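Local coordinates for possible protein of nuclear scaffold (Encephalitozoon cuniculi, PDB 3KAE), which is Cdc27, a tetratricopeptide repeat subunit of the anaphase-promoting complex whose N-terminal domain, the part given, forms a homodimer, at the interface of chains A and B. Coordinates in Å, arbitrary orientation; residue numbers count along the deposited sequence, not the author numbering. Chains: chain A/B, Possible protein of nuclear scaffold.

Contacts 1 and 2 belong to one two-fold symmetric interface of the Cdc27 N-terminal domain. Their C-alpha centres lie about 41 Å apart. Each sets an N-terminal portion of one chain against helices 176-190 and 206-220 of the other. In contact 1 chain B inserts residue 23 into chain A. Contact 2 exchanges the roles. B:Phe23, A:Glu177 and A:Ile206 of contact 1 recur in contact 2 as A:Phe23, B:Glu177 and B:Ile206. Contact 1 shows the aromatic pocket around B:Phe23. Contact 2 shows the more aliphatic flank of its twin, around A:Phe23. The clasp closes both symmetric halves of the interface and builds the homodimeric tetratricopeptide repeat architecture.

Contact 1: the interface of chains A and B. Residues chain A 145, 147, 177, 180, 206, 209; chain B 23-24.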
ATOM      1  N   PHE A 145     -15.083 -15.753   5.805  1.00 56.96           N
ATOM      2  CA  PHE A 145     -14.707 -15.739   4.398  1.00 52.72           C
ATOM      3  C   PHE A 145     -13.444 -14.900   4.175  1.00 54.11           C
ATOM      4  O   PHE A 145     -13.419 -13.721   4.514  1.00 65.18           O
ATOM      5  CB  PHE A 145     -15.826 -15.145   3.543  1.00 71.80           C
ATOM      6  CG  PHE A 145     -15.442 -14.956   2.084  1.00 81.10           C
ATOM      7  CD1 PHE A 145     -14.607 -13.904   1.685  1.00 59.90           C
ATOM      8  CD2 PHE A 145     -15.907 -15.837   1.115  1.00 73.05           C
ATOM      9  CE1 PHE A 145     -14.247 -13.742   0.349  1.00 52.26           C
ATOM     10  CE2 PHE A 145     -15.561 -15.675  -0.224  1.00 66.86           C
ATOM     11  CZ  PHE A 145     -14.725 -14.626  -0.608  1.00 68.91           C
ATOM     12  N   PHE A 147     -10.390 -14.696   0.779  1.00 51.39           N
ATOM     13  CA  PHE A 147     -10.205 -15.092  -0.607  1.00 49.81           C
ATOM     14  C   PHE A 147      -9.301 -16.307  -0.797  1.00 55.09           C
ATOM     15  O   PHE A 147      -9.598 -17.184  -1.602  1.00 56.32           O
ATOM     16  CB  PHE A 147      -9.673 -13.906  -1.418  1.00 41.55           C
ATOM     17  CG  PHE A 147      -9.376 -14.234  -2.853  1.00 45.06           C
ATOM     18  CD1 PHE A 147      -8.087 -14.589  -3.247  1.00 43.83           C
ATOM     19  CD2 PHE A 147     -10.394 -14.210  -3.810  1.00 53.36           C
ATOM     20  CE1 PHE A 147      -7.807 -14.896  -4.573  1.00 51.61           C
ATOM     21  CE2 PHE A 147     -10.125 -14.517  -5.141  1.00 50.26           C
ATOM     22  CZ  PHE A 147      -8.831 -14.865  -5.521  1.00 49.74           C
ATOM     23  N   GLU A 177     -21.028 -13.327  -0.681  1.00 78.09           N
ATOM     24  CA  GLU A 177     -19.840 -14.138  -0.878  1.00 80.68           C
ATOM     25  C   GLU A 177     -20.136 -15.600  -0.509  1.00 79.54           C
ATOM     26  O   GLU A 177     -19.682 -16.537  -1.174  1.00 70.77           O
ATOM     27  CB  GLU A 177     -18.624 -13.563  -0.133  1.00 74.16           C
ATOM     28  CG  GLU A 177     -18.628 -13.717   1.383  1.00 82.77           C
ATOM     29  CD  GLU A 177     -19.464 -12.668   2.098  1.00 93.92           C
ATOM     30  OE1 GLU A 177     -20.422 -12.137   1.482  1.00100.96           O
ATOM     31  OE2 GLU A 177     -19.164 -12.384   3.282  1.00 84.23           O
ATOM     32  N   TYR A 180     -21.746 -17.156  -3.235  1.00 71.53           N
ATOM     33  CA  TYR A 180     -20.776 -17.414  -4.294  1.00 53.11           C
ATOM     34  C   TYR A 180     -20.084 -18.747  -4.051  1.00 57.94           C
ATOM     35  O   TYR A 180     -19.804 -19.497  -4.983  1.00 56.92           O
ATOM     36  CB  TYR A 180     -19.721 -16.283  -4.355  1.00 64.71           C
ATOM     37  CG  TYR A 180     -18.415 -16.685  -5.015  1.00 52.12           C
ATOM     38  CD1 TYR A 180     -17.350 -17.156  -4.255  1.00 56.35           C
ATOM     39  CD2 TYR A 180     -18.248 -16.598  -6.398  1.00 59.16           C
ATOM     40  CE1 TYR A 180     -16.146 -17.516  -4.854  1.00 51.18           C
ATOM     41  CE2 TYR A 180     -17.048 -16.973  -7.013  1.00 48.50           C
ATOM     42  CZ  TYR A 180     -16.006 -17.431  -6.234  1.00 53.48           C
ATOM     43  OH  TYR A 180     -14.799 -17.799  -6.805  1.00 49.11           O
ATOM     44  N   ILE A 206     -18.016 -10.229  -9.719  1.00 58.80           N
ATOM     45  CA  ILE A 206     -18.009 -11.560  -9.118  1.00 62.38           C
ATOM     46  C   ILE A 206     -18.035 -12.664 -10.181  1.00 61.54           C
ATOM     47  O   ILE A 206     -17.498 -13.753  -9.985  1.00 61.65           O
ATOM     48  CB  ILE A 206     -19.186 -11.740  -8.142  1.00 56.01           C
ATOM     49  CG1 ILE A 206     -19.009 -13.007  -7.312  1.00 60.37           C
ATOM     50  CG2 ILE A 206     -20.507 -11.786  -8.876  1.00 55.63           C
ATOM     51  CD1 ILE A 206     -20.019 -13.128  -6.188  1.00 65.54           C
ATOM     52  N   TYR A 209     -14.603 -14.157 -11.370  1.00 51.04           N
ATOM     53  CA  TYR A 209     -14.105 -15.273 -10.565  1.00 57.06           C
ATOM     54  C   TYR A 209     -14.841 -16.571 -10.889  1.00 46.92           C
ATOM     55  O   TYR A 209     -14.224 -17.569 -11.273  1.00 55.56           O
ATOM     56  CB  TYR A 209     -14.220 -14.962  -9.069  1.00 52.83           C
ATOM     57  CG  TYR A 209     -13.454 -13.744  -8.651  1.00 64.11           C
ATOM     58  CD1 TYR A 209     -12.121 -13.842  -8.258  1.00 69.51           C
ATOM     59  CD2 TYR A 209     -14.051 -12.490  -8.652  1.00 56.14           C
ATOM     60  CE1 TYR A 209     -11.409 -12.739  -7.877  1.00 55.19           C
ATOM     61  CE2 TYR A 209     -13.341 -11.369  -8.270  1.00 60.69           C
ATOM     62  CZ  TYR A 209     -12.018 -11.497  -7.880  1.00 72.97           C
ATOM     63  OH  TYR A 209     -11.298 -10.377  -7.497  1.00 64.64           O
TER
ATOM     64  N   PHE B  23     -12.078  -8.845  -3.905  1.00 58.53           N
ATOM     65  CA  PHE B  23     -13.245  -9.711  -4.090  1.00 54.03           C
ATOM     66  C   PHE B  23     -14.491  -9.141  -3.418  1.00 44.18           C
ATOM     67  O   PHE B  23     -15.528  -8.985  -4.048  1.00 45.81           O
ATOM     68  CB  PHE B  23     -12.982 -11.117  -3.559  1.00 51.60           C
ATOM     69  CG  PHE B  23     -14.112 -12.064  -3.803  1.00 63.55           C
ATOM     70  CD1 PHE B  23     -15.205 -12.096  -2.949  1.00 61.21           C
ATOM     71  CD2 PHE B  23     -14.089 -12.922  -4.896  1.00 61.80           C
ATOM     72  CE1 PHE B  23     -16.258 -12.962  -3.180  1.00 62.81           C
ATOM     73  CE2 PHE B  23     -15.135 -13.795  -5.129  1.00 63.85           C
ATOM     74  CZ  PHE B  23     -16.230 -13.815  -4.271  1.00 54.77           C
ATOM     75  N   LEU B  24     -14.386  -8.820  -2.141  1.00 46.32           N
ATOM     76  CA  LEU B  24     -15.516  -8.240  -1.422  1.00 43.56           C
ATOM     77  C   LEU B  24     -15.955  -6.923  -2.040  1.00 61.36           C
ATOM     78  O   LEU B  24     -17.117  -6.539  -1.944  1.00 66.49           O
ATOM     79  CB  LEU B  24     -15.148  -8.010   0.053  1.00 41.20           C
ATOM     80  CG  LEU B  24     -14.929  -9.237   0.926  1.00 53.81           C
ATOM     81  CD1 LEU B  24     -14.617  -8.806   2.347  1.00 60.10           C
ATOM     82  CD2 LEU B  24     -16.189 -10.135   0.887  1.00 62.61           C
TER
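B:Phe23 and B:Leu24 have helical backbones in helix 18-31 and meet A:Phe145, whose backbone is extended just ahead of helix 147-155, and side chains from helices 176-190 and 206-220. B:Phe23 is the inserted group, with 125 Å² of its surface hidden by chain A. Its ring presents its edge to two tyrosine faces. CZ of B:Phe23 stands 3.5 Å above the plane of A:Tyr180, toward the rim, with the two rings turned by 64°. CD2 of B:Phe23 lies 3.6 Å above the ring plane of A:Tyr209, over the ring centre. This second pair is also edge-to-face, at 61°. A:Phe145 comes to a face of B:Phe23 instead. Its CZ lies above the plane, just outside the ring outline, 3.4 Å from CE1 of B:Phe23. The CG of B:Phe23 is anti to its own backbone N (chi1 -176°), which carries the ring away from its helix and in among the chain A rings. A:Phe147 closes the base, with its CD2 4.0 Å from CB of B:Phe23. A:Glu177 touches both rings: its CB is 3.9 Å from CE1 of B:Phe23, and its CG packs on a face of A:Phe145, toward the rim. B:Leu24 extends the patch by laying CD2 4.1 Å from CE1 of A:Phe145. The site is an aromatic socket of the dimer interface, and it holds helix 18-31 of chain B against chain A.

Contact 2: the interface of chains A and B. Residues chain A 5, 23, 27; chain B 176-177, 206.
The A:Phe23 ring has CG1 of B:Ile206 beside one face, beyond the rim, with CZ of A:Phe23 as the near atom at 3.9 Å. SG of A:Cys27 lies on the same side of the plane, outside the ring beyond CE1. Beyond the CE1 rim, slightly to the other side of the plane, CB of B:Glu177 is 4.2 Å from CE1 of A:Phe23. The other flat group is the carboxylate of B:Glu177, turned 68° from the ring. CD2 of A:Leu5 stands over one face of it, displaced toward the oxygen side, and is 3.9 Å from OE1 of B:Glu177. The CG of B:Glu177 lies between its backbone N and carbonyl carbon (chi1 73°), and the chain bends again at chi2. This folded shape sends the carboxylate toward A:Leu5 while CB stays near CE1 of the phenyl ring.

B:Ile176 works through two branches. Its CG2 methyl is 3.8 Å from CD1 of A:Leu5, and these two side chains cross at about a right angle. Its CD1 methyl reaches the other way and lies 3.9 Å from CB of A:Cys27. The isoleucine therefore bridges helices 5-14 and 18-28 of chain A. A:Cys27 loses 55 Å² of surface to chain B, much for a small residue.

The patch is the aliphatic flank of the dimer interface. It fits the first two helices of chain A against the starts of helices 176-190 and 206-220 of chain B. The A:Cys27 thiol makes a weak hydrogen bond to the carbonyl O of A:Phe23, one helical turn back. SG of A:Cys27 lies 4.0 Å from the CD1 methyl of B:Ile206.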
ATOM      1  N   LEU A   5       3.070  15.512  14.480  1.00 58.82           N
ATOM      2  CA  LEU A   5       3.652  14.677  13.424  1.00 69.31           C
ATOM      3  C   LEU A   5       2.759  13.482  13.038  1.00 66.69           C
ATOM      4  O   LEU A   5       2.802  13.003  11.909  1.00 56.08           O
ATOM      5  CB  LEU A   5       5.046  14.174  13.834  1.00 65.35           C
ATOM      6  CG  LEU A   5       6.216  15.150  13.744  1.00 80.98           C
ATOM      7  CD1 LEU A   5       7.534  14.527  14.223  1.00 62.11           C
ATOM      8  CD2 LEU A   5       6.346  15.657  12.318  1.00 95.49           C
ATOM      9  N   PHE A  23      10.099   9.686   6.454  1.00 48.37           N
ATOM     10  CA  PHE A  23      10.863  10.771   7.049  1.00 53.12           C
ATOM     11  C   PHE A  23      10.248  11.269   8.355  1.00 50.38           C
ATOM     12  O   PHE A  23      10.931  11.324   9.378  1.00 44.24           O
ATOM     13  CB  PHE A  23      11.016  11.945   6.072  1.00 54.72           C
ATOM     14  CG  PHE A  23      11.894  13.042   6.592  1.00 59.98           C
ATOM     15  CD1 PHE A  23      11.392  14.006   7.455  1.00 65.44           C
ATOM     16  CD2 PHE A  23      13.229  13.090   6.253  1.00 56.32           C
ATOM     17  CE1 PHE A  23      12.199  15.006   7.951  1.00 52.67           C
ATOM     18  CE2 PHE A  23      14.038  14.093   6.732  1.00 66.05           C
ATOM     19  CZ  PHE A  23      13.521  15.054   7.583  1.00 57.22           C
ATOM     20  N   CYS A  27      11.680  11.010  12.384  1.00 53.23           N
ATOM     21  CA  CYS A  27      11.773  12.106  13.347  1.00 55.71           C
ATOM     22  C   CYS A  27      11.156  11.724  14.677  1.00 70.38           C
ATOM     23  O   CYS A  27      11.581  12.187  15.727  1.00 72.70           O
ATOM     24  CB  CYS A  27      11.032  13.341  12.815  1.00 39.72           C
ATOM     25  SG  CYS A  27      11.698  14.045  11.296  1.00 60.28           S
TER
ATOM     26  N   ILE B 176      10.182  19.937  14.001  1.00 79.17           N
ATOM     27  CA  ILE B 176      11.483  19.291  13.918  1.00 72.95           C
ATOM     28  C   ILE B 176      11.903  19.180  12.460  1.00 72.53           C
ATOM     29  O   ILE B 176      13.083  19.261  12.130  1.00 73.94           O
ATOM     30  CB  ILE B 176      11.496  17.910  14.603  1.00 75.66           C
ATOM     31  CG1 ILE B 176      12.710  17.094  14.146  1.00 73.27           C
ATOM     32  CG2 ILE B 176      10.211  17.176  14.316  1.00 82.29           C
ATOM     33  CD1 ILE B 176      13.039  15.915  15.038  1.00 67.27           C
ATOM     34  N   GLU B 177      10.932  19.016  11.577  1.00 77.25           N
ATOM     35  CA  GLU B 177      11.244  18.941  10.160  1.00 78.47           C
ATOM     36  C   GLU B 177      11.617  20.315   9.604  1.00 71.54           C
ATOM     37  O   GLU B 177      12.450  20.416   8.709  1.00 65.12           O
ATOM     38  CB  GLU B 177      10.091  18.306   9.365  1.00 74.64           C
ATOM     39  CG  GLU B 177       8.855  19.181   9.174  1.00 77.14           C
ATOM     40  CD  GLU B 177       7.908  19.148  10.360  1.00 84.29           C
ATOM     41  OE1 GLU B 177       8.352  18.867  11.494  1.00 93.35           O
ATOM     42  OE2 GLU B 177       6.710  19.415  10.156  1.00 79.96           O
ATOM     43  N   ILE B 206      16.692  10.839  11.246  1.00 64.10           N
ATOM     44  CA  ILE B 206      16.777  12.096  10.509  1.00 58.06           C
ATOM     45  C   ILE B 206      18.220  12.373  10.064  1.00 67.95           C
ATOM     46  O   ILE B 206      18.462  12.990   9.013  1.00 55.89           O
ATOM     47  CB  ILE B 206      16.242  13.273  11.358  1.00 56.95           C
ATOM     48  CG1 ILE B 206      16.046  14.516  10.496  1.00 56.85           C
ATOM     49  CG2 ILE B 206      17.166  13.553  12.561  1.00 52.08           C
ATOM     50  CD1 ILE B 206      15.354  15.657  11.219  1.00 63.63           C
TER